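Local coordinates for acetyltransferase, GNAT family protein (Mycobacterium smegmatis, PDB 6C37) that probably acetylates protein N termini that begin with alanine, as a GNAT-fold enzyme of the RimJ subfamily, and here holds a CoA disulfide, at residues L94-V99 / A107-W112; V19-V24 / T124-M129; M1-P6 / A137-R142; G130-F135 / Q194-R199. All coordinates share one frame; numbering follows the deposited sequence.

Contact 1: L94-V99 / A107-W112; sequences LTIGNV and AWIGYW
Thr95 and Gly110 exchange two backbone hydrogen bonds, from Thr95 N to Gly110 O at 2.9 Å and from Gly110 N to Thr95 O at 2.8 Å. Two residues along, Gly97 and Trp108 repeat the exchange, the straighter of their two bonds running from Gly97 N to Trp108 O (2.8 Å, 166° at the hydrogen). Between these pairs, Ile96 CA directs its hydrogen at Trp108 O. Segments 94-99 and 107-112 thus form the regular part of an antiparallel beta hairpin, with Leu94-Tyr111 and Ile96-Ile109 as its non-hydrogen-bonded pairs. Strand 106-113 also runs parallel to strand 142-147, and in GNAT enzymes the cofactor lies where these two strands splay apart; accordingly, Tyr111 O hydrogen-bonds to the bound CoA disulfide, while the Tyr111 hydroxyl hydrogen-bonds with Ser154 OG. On the face that carries Trp108, the indole has its CG placed between the backbone N and the carbonyl carbon (chi1 57°), a torsion that folds the ring across to the partner strand. There Gly97 has no side chain to hold it off, and Gly97 CA sits over the centre of the six-membered ring, 3.6 Å from the centroid, in a CH-pi contact. Thr95 CG2 lies beside Trp108 CH2 at 4.0 Å, and Asn98 CB approaches Trp108 CD1 at 3.4 Å. The other face, which also carries Tyr111, is mostly aliphatic between the two strands: Ile109 CD1 reaches both methyls of Leu94, which crosses it obliquely, and also Ile96 CG1. Farther along, Ile96 CG2 packs on Ala107 CB at 3.6 Å, and helix 122-135 covers this side through Leu127 and Cys134.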
# COMPACT_ATOMS: atom_id res chain seq x y z
N LEU A 94 2.76 -2.73 -0.32
CA LEU A 94 2.30 -1.37 -0.58
C LEU A 94 2.26 -1.22 -2.09
O LEU A 94 3.30 -1.38 -2.75
CB LEU A 94 3.24 -0.33 0.06
CG LEU A 94 3.12 1.22 0.02
CD1 LEU A 94 3.29 1.87 -1.39
CD2 LEU A 94 1.95 1.82 0.81
N THR A 95 1.09 -0.93 -2.63
CA THR A 95 0.91 -0.83 -4.08
C THR A 95 0.41 0.56 -4.43
O THR A 95 -0.57 1.04 -3.86
CB THR A 95 -0.07 -1.88 -4.59
OG1 THR A 95 0.33 -3.19 -4.15
CG2 THR A 95 -0.14 -1.85 -6.14
N ILE A 96 1.08 1.19 -5.39
CA ILE A 96 0.61 2.42 -6.02
C ILE A 96 0.06 2.02 -7.39
O ILE A 96 0.76 1.37 -8.17
CB ILE A 96 1.75 3.44 -6.14
CG1 ILE A 96 2.26 3.79 -4.74
CG2 ILE A 96 1.29 4.69 -6.90
CD1 ILE A 96 3.78 3.84 -4.66
N GLY A 97 -1.21 2.36 -7.66
CA GLY A 97 -1.89 1.84 -8.83
C GLY A 97 -2.56 2.95 -9.64
O GLY A 97 -2.68 4.09 -9.19
N ASN A 98 -2.98 2.57 -10.85
CA ASN A 98 -3.64 3.50 -11.78
C ASN A 98 -2.84 4.80 -11.95
O ASN A 98 -3.40 5.90 -11.94
CB ASN A 98 -5.07 3.79 -11.30
CG ASN A 98 -5.94 4.41 -12.36
OD1 ASN A 98 -5.74 4.18 -13.55
ND2 ASN A 98 -6.91 5.21 -11.93
N VAL A 99 -1.52 4.67 -12.09
CA VAL A 99 -0.65 5.83 -12.21
C VAL A 99 -0.89 6.53 -13.54
O VAL A 99 -0.87 5.90 -14.60
CB VAL A 99 0.83 5.42 -12.09
CG1 VAL A 99 1.73 6.64 -12.26
CG2 VAL A 99 1.08 4.73 -10.75
N ALA A 107 -2.58 8.88 -8.65
CA ALA A 107 -2.60 7.42 -8.53
C ALA A 107 -3.37 7.10 -7.25
O ALA A 107 -3.58 7.97 -6.40
CB ALA A 107 -1.18 6.85 -8.49
N TRP A 108 -3.75 5.83 -7.11
CA TRP A 108 -4.26 5.35 -5.83
C TRP A 108 -3.17 4.57 -5.11
O TRP A 108 -2.18 4.14 -5.70
CB TRP A 108 -5.52 4.49 -5.97
CG TRP A 108 -5.45 3.23 -6.86
CD1 TRP A 108 -6.04 3.07 -8.09
CD2 TRP A 108 -4.87 1.96 -6.53
NE1 TRP A 108 -5.81 1.79 -8.56
CE2 TRP A 108 -5.10 1.10 -7.62
CE3 TRP A 108 -4.16 1.47 -5.42
CZ2 TRP A 108 -4.64 -0.23 -7.64
CZ3 TRP A 108 -3.70 0.16 -5.45
CH2 TRP A 108 -3.94 -0.67 -6.55
N ILE A 109 -3.34 4.43 -3.79
CA ILE A 109 -2.37 3.71 -2.97
C ILE A 109 -3.13 2.72 -2.10
O ILE A 109 -4.27 2.97 -1.68
CB ILE A 109 -1.50 4.69 -2.14
CG1 ILE A 109 -0.31 3.95 -1.50
CG2 ILE A 109 -2.31 5.40 -1.06
CD1 ILE A 109 0.89 4.86 -1.28
N GLY A 110 -2.50 1.56 -1.86
CA GLY A 110 -3.12 0.54 -1.03
C GLY A 110 -2.04 -0.22 -0.29
O GLY A 110 -0.86 -0.13 -0.64
N TYR A 111 -2.44 -0.95 0.75
CA TYR A 111 -1.44 -1.66 1.55
C TYR A 111 -2.12 -2.75 2.37
O TYR A 111 -3.33 -2.73 2.58
CB TYR A 111 -0.69 -0.70 2.48
CG TYR A 111 -1.65 0.29 3.11
CD1 TYR A 111 -2.42 -0.08 4.20
CD2 TYR A 111 -1.82 1.57 2.57
CE1 TYR A 111 -3.34 0.81 4.77
CE2 TYR A 111 -2.74 2.47 3.13
CZ TYR A 111 -3.48 2.08 4.23
OH TYR A 111 -4.39 2.98 4.76
N TRP A 112 -1.31 -3.69 2.85
CA TRP A 112 -1.74 -4.60 3.91
C TRP A 112 -0.52 -5.01 4.71
O TRP A 112 0.61 -4.96 4.21
CB TRP A 112 -2.50 -5.80 3.33
CG TRP A 112 -1.64 -6.73 2.48
CD1 TRP A 112 -1.44 -6.66 1.13
CD2 TRP A 112 -0.89 -7.87 2.94
NE1 TRP A 112 -0.60 -7.68 0.72
CE2 TRP A 112 -0.25 -8.43 1.82
CE3 TRP A 112 -0.70 -8.46 4.20
CZ2 TRP A 112 0.58 -9.56 1.91
CZ3 TRP A 112 0.13 -9.59 4.29
CH2 TRP A 112 0.75 -10.13 3.14

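Contact 2: V19-V24 / T124-M129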
# COMPACT_ATOMS: atom_id res chain seq x y z
N VAL A 19 11.43 -0.40 8.80
CA VAL A 19 10.50 -0.59 7.68
C VAL A 19 11.11 0.01 6.42
O VAL A 19 11.61 1.14 6.43
CB VAL A 19 9.13 0.04 7.99
CG1 VAL A 19 8.23 0.07 6.73
CG2 VAL A 19 8.44 -0.72 9.11
N GLY A 20 11.07 -0.76 5.33
CA GLY A 20 11.42 -0.25 4.02
C GLY A 20 10.53 -0.87 2.97
O GLY A 20 9.82 -1.83 3.23
N LEU A 21 10.57 -0.29 1.76
CA LEU A 21 9.87 -0.82 0.60
C LEU A 21 10.86 -1.26 -0.47
O LEU A 21 11.90 -0.62 -0.67
CB LEU A 21 8.93 0.24 -0.02
CG LEU A 21 7.93 0.94 0.88
CD1 LEU A 21 7.13 1.99 0.07
CD2 LEU A 21 6.98 -0.08 1.48
N ARG A 22 10.52 -2.32 -1.20
CA ARG A 22 11.34 -2.74 -2.33
C ARG A 22 10.47 -3.54 -3.30
O ARG A 22 9.39 -4.03 -2.93
CB ARG A 22 12.56 -3.55 -1.86
CG ARG A 22 12.22 -4.69 -0.94
CD ARG A 22 11.98 -5.96 -1.72
NE ARG A 22 11.82 -7.12 -0.85
CZ ARG A 22 11.17 -8.21 -1.21
NH1 ARG A 22 10.63 -8.28 -2.43
NH2 ARG A 22 11.06 -9.23 -0.37
N PRO A 23 10.89 -3.68 -4.57
CA PRO A 23 10.03 -4.33 -5.56
C PRO A 23 9.72 -5.78 -5.25
O PRO A 23 10.55 -6.54 -4.74
CB PRO A 23 10.84 -4.22 -6.85
CG PRO A 23 11.71 -3.06 -6.65
CD PRO A 23 12.08 -3.07 -5.20
N VAL A 24 8.50 -6.19 -5.62
CA VAL A 24 8.12 -7.60 -5.62
C VAL A 24 9.13 -8.40 -6.46
O VAL A 24 9.68 -7.88 -7.45
CB VAL A 24 6.68 -7.80 -6.13
CG1 VAL A 24 5.68 -7.24 -5.13
CG2 VAL A 24 6.48 -7.16 -7.50
N THR A 124 1.62 2.65 8.75
CA THR A 124 1.73 4.11 8.73
C THR A 124 3.06 4.54 8.14
O THR A 124 3.11 5.46 7.30
CB THR A 124 1.56 4.67 10.14
OG1 THR A 124 0.22 4.39 10.60
CG2 THR A 124 1.72 6.18 10.12
N ALA A 125 4.15 3.88 8.52
CA ALA A 125 5.44 4.23 7.94
C ALA A 125 5.51 3.87 6.46
O ALA A 125 6.06 4.64 5.65
CB ALA A 125 6.57 3.55 8.71
N ALA A 126 5.00 2.69 6.08
CA ALA A 126 4.99 2.30 4.68
C ALA A 126 4.23 3.32 3.84
O ALA A 126 4.69 3.71 2.76
CB ALA A 126 4.37 0.91 4.51
N LEU A 127 3.07 3.77 4.34
CA LEU A 127 2.28 4.75 3.59
C LEU A 127 3.04 6.06 3.45
O LEU A 127 3.09 6.65 2.37
CB LEU A 127 0.94 4.97 4.29
CG LEU A 127 -0.03 5.95 3.63
CD1 LEU A 127 -0.27 5.57 2.17
CD2 LEU A 127 -1.36 5.98 4.39
N ALA A 128 3.64 6.55 4.55
CA ALA A 128 4.35 7.82 4.50
C ALA A 128 5.52 7.76 3.54
O ALA A 128 5.69 8.64 2.69
CB ALA A 128 4.82 8.22 5.90
N MET A 129 6.34 6.71 3.62
CA MET A 129 7.47 6.67 2.71
C MET A 129 7.02 6.43 1.27
O MET A 129 7.60 6.99 0.33
CB MET A 129 8.51 5.64 3.17
CG MET A 129 8.13 4.19 3.05
SD MET A 129 9.47 3.17 3.77
CE MET A 129 9.65 3.95 5.36
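Met129 lays the end of its side chain, from CG to CE, along strand residues 19-21. Its CG meets Leu21 CD1 at 3.8 Å, the two side chains crossing at a slant. One atom farther, Met129 SD rests on the backbone at Gly20 CA, 3.9 Å away, where the glycine presents bare main chain. The terminal methyl then turns along the strand, because the chain is bent at its last torsion (chi3 52°), and Met129 CE comes within 3.6 Å of Val19 O. One turn back on the helix, two small residues let the strand's larger side chains come in. Leu21 CD2 faces Ala126 CB at 4.1 Å, while CD1 lies against Met129 and the Ala126 carbonyl. Val19 CG1 lies 4.3 Å from Ala125 CB and also faces the Ala126 amide nitrogen. The interface is therefore apolar packing of a helix on a sheet, the two short axes approaching to 8.3 Å at 51°. Second-shell residues enclose it: Ile84 of strand 80-86 touches both Leu21 and Ala126, while Val9 and Leu12 of strand 9-14 back Met129. Helix 122-135 is the one that follows the cofactor-binding glycines of the GNAT fold, and Thr124 OG1 hydrogen-bonds the CoA disulfide. The helix lies between the N-terminal strands 9-14 and 17-23, met by Met129, and helix 152-161, against which Leu127 packs.

Contact 3: M1-P6 / A137-R142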
# COMPACT_ATOMS: atom_id res chain seq x y z
N MET A 1 8.64 7.25 -18.76
CA MET A 1 7.89 6.02 -18.95
C MET A 1 7.44 5.49 -17.59
O MET A 1 6.26 5.18 -17.38
CB MET A 1 8.75 4.98 -19.69
CG MET A 1 8.04 3.68 -20.03
SD MET A 1 6.65 3.94 -21.16
CE MET A 1 5.94 2.30 -21.26
N HIS A 2 8.39 5.40 -16.65
CA HIS A 2 8.08 4.83 -15.34
C HIS A 2 8.99 5.42 -14.27
O HIS A 2 9.75 4.69 -13.63
CB HIS A 2 8.23 3.30 -15.38
CG HIS A 2 9.54 2.84 -15.94
ND1 HIS A 2 10.61 2.49 -15.14
CD2 HIS A 2 9.97 2.70 -17.22
CE1 HIS A 2 11.63 2.14 -15.90
NE2 HIS A 2 11.27 2.27 -17.17
N PRO A 3 8.90 6.72 -14.02
CA PRO A 3 9.81 7.35 -13.06
C PRO A 3 9.62 6.79 -11.66
O PRO A 3 8.50 6.56 -11.20
CB PRO A 3 9.43 8.84 -13.13
CG PRO A 3 7.98 8.81 -13.56
CD PRO A 3 7.90 7.67 -14.54
N GLY A 4 10.74 6.57 -10.97
CA GLY A 4 10.69 6.04 -9.63
C GLY A 4 10.53 4.54 -9.54
O GLY A 4 10.38 4.01 -8.43
N TRP A 5 10.56 3.83 -10.67
CA TRP A 5 10.52 2.38 -10.68
C TRP A 5 11.60 1.85 -11.61
O TRP A 5 11.76 2.36 -12.73
CB TRP A 5 9.16 1.85 -11.16
CG TRP A 5 9.11 0.38 -11.13
CD1 TRP A 5 9.40 -0.48 -12.16
CD2 TRP A 5 8.80 -0.44 -10.01
NE1 TRP A 5 9.27 -1.78 -11.74
CE2 TRP A 5 8.90 -1.78 -10.42
CE3 TRP A 5 8.44 -0.16 -8.69
CZ2 TRP A 5 8.63 -2.84 -9.57
CZ3 TRP A 5 8.17 -1.22 -7.84
CH2 TRP A 5 8.28 -2.54 -8.28
N PRO A 6 12.35 0.81 -11.20
CA PRO A 6 12.31 0.23 -9.86
C PRO A 6 13.15 1.05 -8.90
O PRO A 6 13.99 1.86 -9.32
CB PRO A 6 12.88 -1.18 -10.08
CG PRO A 6 13.81 -1.03 -11.22
CD PRO A 6 13.22 0.05 -12.11
N ALA A 137 10.09 10.97 -6.58
CA ALA A 137 10.65 10.20 -7.69
C ALA A 137 9.61 9.88 -8.77
O ALA A 137 9.94 9.85 -9.96
CB ALA A 137 11.27 8.90 -7.17
N VAL A 138 8.36 9.61 -8.38
CA VAL A 138 7.33 9.31 -9.38
C VAL A 138 6.77 10.57 -10.03
O VAL A 138 6.08 10.47 -11.05
CB VAL A 138 6.21 8.45 -8.76
CG1 VAL A 138 5.36 7.78 -9.84
CG2 VAL A 138 6.80 7.36 -7.89
N GLN A 139 7.08 11.74 -9.47
CA GLN A 139 6.70 13.05 -10.02
C GLN A 139 5.19 13.25 -10.04
O GLN A 139 4.65 13.97 -10.90
CB GLN A 139 7.27 13.27 -11.43
CG GLN A 139 8.78 13.19 -11.50
CD GLN A 139 9.28 13.08 -12.92
OE1 GLN A 139 8.59 12.57 -13.80
NE2 GLN A 139 10.50 13.55 -13.15
N LEU A 140 4.49 12.62 -9.10
CA LEU A 140 3.05 12.75 -9.00
C LEU A 140 2.66 13.97 -8.18
O LEU A 140 3.39 14.44 -7.30
CB LEU A 140 2.42 11.51 -8.37
CG LEU A 140 2.66 10.24 -9.20
CD1 LEU A 140 2.01 9.02 -8.52
CD2 LEU A 140 2.18 10.39 -10.64
N HIS A 141 1.47 14.48 -8.48
CA HIS A 141 0.84 15.59 -7.80
C HIS A 141 -0.13 15.16 -6.71
O HIS A 141 -0.29 15.87 -5.72
CB HIS A 141 0.09 16.46 -8.83
CG HIS A 141 -0.73 17.54 -8.21
ND1 HIS A 141 -2.11 17.58 -8.32
CD2 HIS A 141 -0.37 18.63 -7.50
CE1 HIS A 141 -2.56 18.65 -7.67
NE2 HIS A 141 -1.53 19.31 -7.18
N ARG A 142 -0.79 14.02 -6.89
CA ARG A 142 -1.92 13.66 -6.04
C ARG A 142 -1.92 12.16 -5.79
O ARG A 142 -1.61 11.38 -6.69
CB ARG A 142 -3.23 14.11 -6.72
CG ARG A 142 -4.52 13.68 -6.02
CD ARG A 142 -5.75 14.38 -6.67
NE ARG A 142 -7.01 13.96 -6.04
CZ ARG A 142 -7.62 12.81 -6.29
NH1 ARG A 142 -7.09 11.95 -7.16
NH2 ARG A 142 -8.76 12.51 -5.65
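Pro3 O faces several groups of Val138. The CA hydrogen of Val138 points at it in a C-H...O contact (3.5 Å between Val138 CA and Pro3 O, 153° at the hydrogen), and Val138 CG1 lies 3.6 Å from the same oxygen, with CB and CG2 slightly farther off. One carbonyl is thus met by a backbone hydrogen and the branched end of a valine. The proline ring takes the other half of the contact. Its CB sits 3.4 Å from Ala137 O, and its CG faces both Val138 O and Gln139 OE1, the latter 3.8 Å from Pro3 CG. Gln139 brings OE1 there with CG anti to the carbonyl carbon (chi1 -58°) and the chain extended beyond; its side chain and the ring cross at about a right angle. Gly4 offers only backbone to the partner segment, and Ala137 CB rests on Gly4 CA. Nearby, Gly4 O receives a hydrogen bond from His133 NE2, which also ties the N-terminal segment to the last turn of helix 122-135. Within the segment, His2 ND1 donates to Trp5 O at 2.7 Å: the acceptor lies in the imidazole plane, whereas the donor stands above the plane of the carbonyl. Trp5 N also donates to His2 O, and with Gly4 at the third position, where the backbone takes a positive phi, residues His2 to Trp5 make a classic type II beta turn, set here on the loop between helix 122-135 and strand 142-147.

Contact 4: G130-F135 / Q194-R199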
# COMPACT_ATOMS: atom_id res chain seq x y z
N GLY A 130 5.95 5.64 1.06
CA GLY A 130 5.42 5.48 -0.28
C GLY A 130 4.89 6.78 -0.85
O GLY A 130 5.12 7.10 -2.02
N LEU A 131 4.19 7.55 -0.02
CA LEU A 131 3.68 8.86 -0.45
C LEU A 131 4.83 9.79 -0.83
O LEU A 131 4.80 10.42 -1.89
CB LEU A 131 2.84 9.48 0.67
CG LEU A 131 2.17 10.82 0.37
CD1 LEU A 131 1.19 10.68 -0.78
CD2 LEU A 131 1.46 11.31 1.63
N ASP A 132 5.86 9.88 0.03
CA ASP A 132 7.01 10.71 -0.28
C ASP A 132 7.65 10.30 -1.61
O ASP A 132 8.07 11.16 -2.39
CB ASP A 132 8.06 10.62 0.83
CG ASP A 132 7.64 11.35 2.08
OD1 ASP A 132 6.79 12.26 1.99
OD2 ASP A 132 8.16 11.01 3.16
N HIS A 133 7.74 9.00 -1.86
CA HIS A 133 8.30 8.51 -3.11
C HIS A 133 7.43 8.94 -4.29
O HIS A 133 7.96 9.35 -5.33
CB HIS A 133 8.41 6.98 -3.07
CG HIS A 133 9.17 6.40 -4.21
ND1 HIS A 133 10.54 6.54 -4.35
CD2 HIS A 133 8.76 5.66 -5.27
CE1 HIS A 133 10.93 5.92 -5.44
NE2 HIS A 133 9.88 5.37 -6.02
N CYS A 134 6.11 8.87 -4.13
CA CYS A 134 5.22 9.32 -5.21
C CYS A 134 5.42 10.79 -5.55
O CYS A 134 5.43 11.17 -6.73
CB CYS A 134 3.76 9.09 -4.81
SG CYS A 134 3.22 7.38 -4.80
N PHE A 135 5.57 11.64 -4.53
CA PHE A 135 5.64 13.08 -4.72
C PHE A 135 7.05 13.56 -5.08
O PHE A 135 7.22 14.74 -5.39
CB PHE A 135 5.17 13.81 -3.46
CG PHE A 135 3.67 13.72 -3.23
CD1 PHE A 135 2.82 13.33 -4.26
CD2 PHE A 135 3.13 14.03 -1.99
CE1 PHE A 135 1.43 13.25 -4.04
CE2 PHE A 135 1.75 13.96 -1.76
CZ PHE A 135 0.90 13.56 -2.79
N GLN A 194 6.53 19.56 5.04
CA GLN A 194 7.63 18.63 5.22
C GLN A 194 7.21 17.28 4.64
O GLN A 194 6.04 17.06 4.33
CB GLN A 194 7.99 18.49 6.71
CG GLN A 194 8.45 19.79 7.39
CD GLN A 194 9.95 20.09 7.26
OE1 GLN A 194 10.65 19.53 6.39
NE2 GLN A 194 10.45 20.97 8.12
N SER A 195 8.17 16.37 4.49
CA SER A 195 7.82 15.05 3.98
C SER A 195 6.89 14.34 4.95
O SER A 195 6.81 14.67 6.14
CB SER A 195 9.07 14.21 3.73
OG SER A 195 9.70 13.84 4.95
N ALA A 196 6.17 13.35 4.43
CA ALA A 196 5.32 12.54 5.31
C ALA A 196 6.15 11.82 6.36
O ALA A 196 5.71 11.67 7.51
CB ALA A 196 4.49 11.55 4.48
N ALA A 197 7.35 11.36 6.01
CA ALA A 197 8.23 10.76 7.01
C ALA A 197 8.57 11.74 8.12
O ALA A 197 8.50 11.41 9.31
CB ALA A 197 9.51 10.26 6.34
N HIS A 198 8.93 12.97 7.74
CA HIS A 198 9.21 14.02 8.72
C HIS A 198 8.01 14.26 9.64
O HIS A 198 8.17 14.43 10.85
CB HIS A 198 9.61 15.30 7.98
CG HIS A 198 10.23 16.35 8.84
ND1 HIS A 198 9.50 17.14 9.70
CD2 HIS A 198 11.52 16.73 8.99
CE1 HIS A 198 10.31 17.97 10.33
NE2 HIS A 198 11.54 17.74 9.92
N ARG A 199 6.81 14.28 9.06
CA ARG A 199 5.59 14.44 9.86
C ARG A 199 5.44 13.30 10.87
O ARG A 199 5.08 13.54 12.03
CB ARG A 199 4.38 14.52 8.92
CG ARG A 199 3.02 14.39 9.58
CD ARG A 199 1.93 14.31 8.52
NE ARG A 199 0.59 14.16 9.09
CZ ARG A 199 -0.32 15.13 9.14
NH1 ARG A 199 -0.06 16.33 8.63
NH2 ARG A 199 -1.51 14.89 9.69
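Asp132 reaches from helix 122-135 into the start of helix 196-202 and takes the amides of Ala196 and Ala197. Its CB leads from the helix surface towards the partner segment, and the first torsion (chi1 -72°, CG anti to the carbonyl carbon) carries the carboxylate on to it. CG comes against the serine methylene, 3.6 Å from Ser195 CB. Beyond it the two oxygens divide the work. OD1 accepts from Ala196 N at 2.7 Å, and OD2 accepts from Ala197 N at 3.0 Å with an angle of 163° at the hydrogen. Each oxygen uses its syn lone pair, so the carboxylate accepts from two successive amides in a bidentate way, which fixes its rotation. The alanine methyls lie close by, with Ala196 CB 3.5 Å from Asp132 OD1 and Ala197 CB at the same distance from Asp132 OD2. The N-cap residue Ser195 serves the third amide of the same helix start, its OG accepting from His198 N at 3.0 Å. Three N-H groups of the first turn are thus satisfied by side chains, and the helix dipole would probably stabilise the negative charge of Asp132. Next to these bonds, Leu131 CD2 packs on Ala196 CB at 4.2 Å. Val161 of helix 152-161 touches both of these residues, so three helices meet here, while Leu131 and Phe135 turn to Ile143 and Ile187 on strands 142-147 and 178-188.

In the fold
Helix 122-135 organises the set: contacts 2 and 4 use its successive halves, their centres about 11 Å apart, and contact 3 uses the loop after it. Contact 1, whose centre lies about 5 Å from that of the chain, is the sheet floor beneath the helix, where Ile109 and Tyr111 meet Leu127. Along the chain, contact 1 is nested within the loop closed by contact 2, and contact 2 within that closed by contact 3; contact 4 crosses contact 3. The sheet, its N-terminal strands included, and the C-terminal helix 196-202 are therefore gathered about one helix, whose beginning, with Tyr111 on the sheet, helps hold the CoA disulfide.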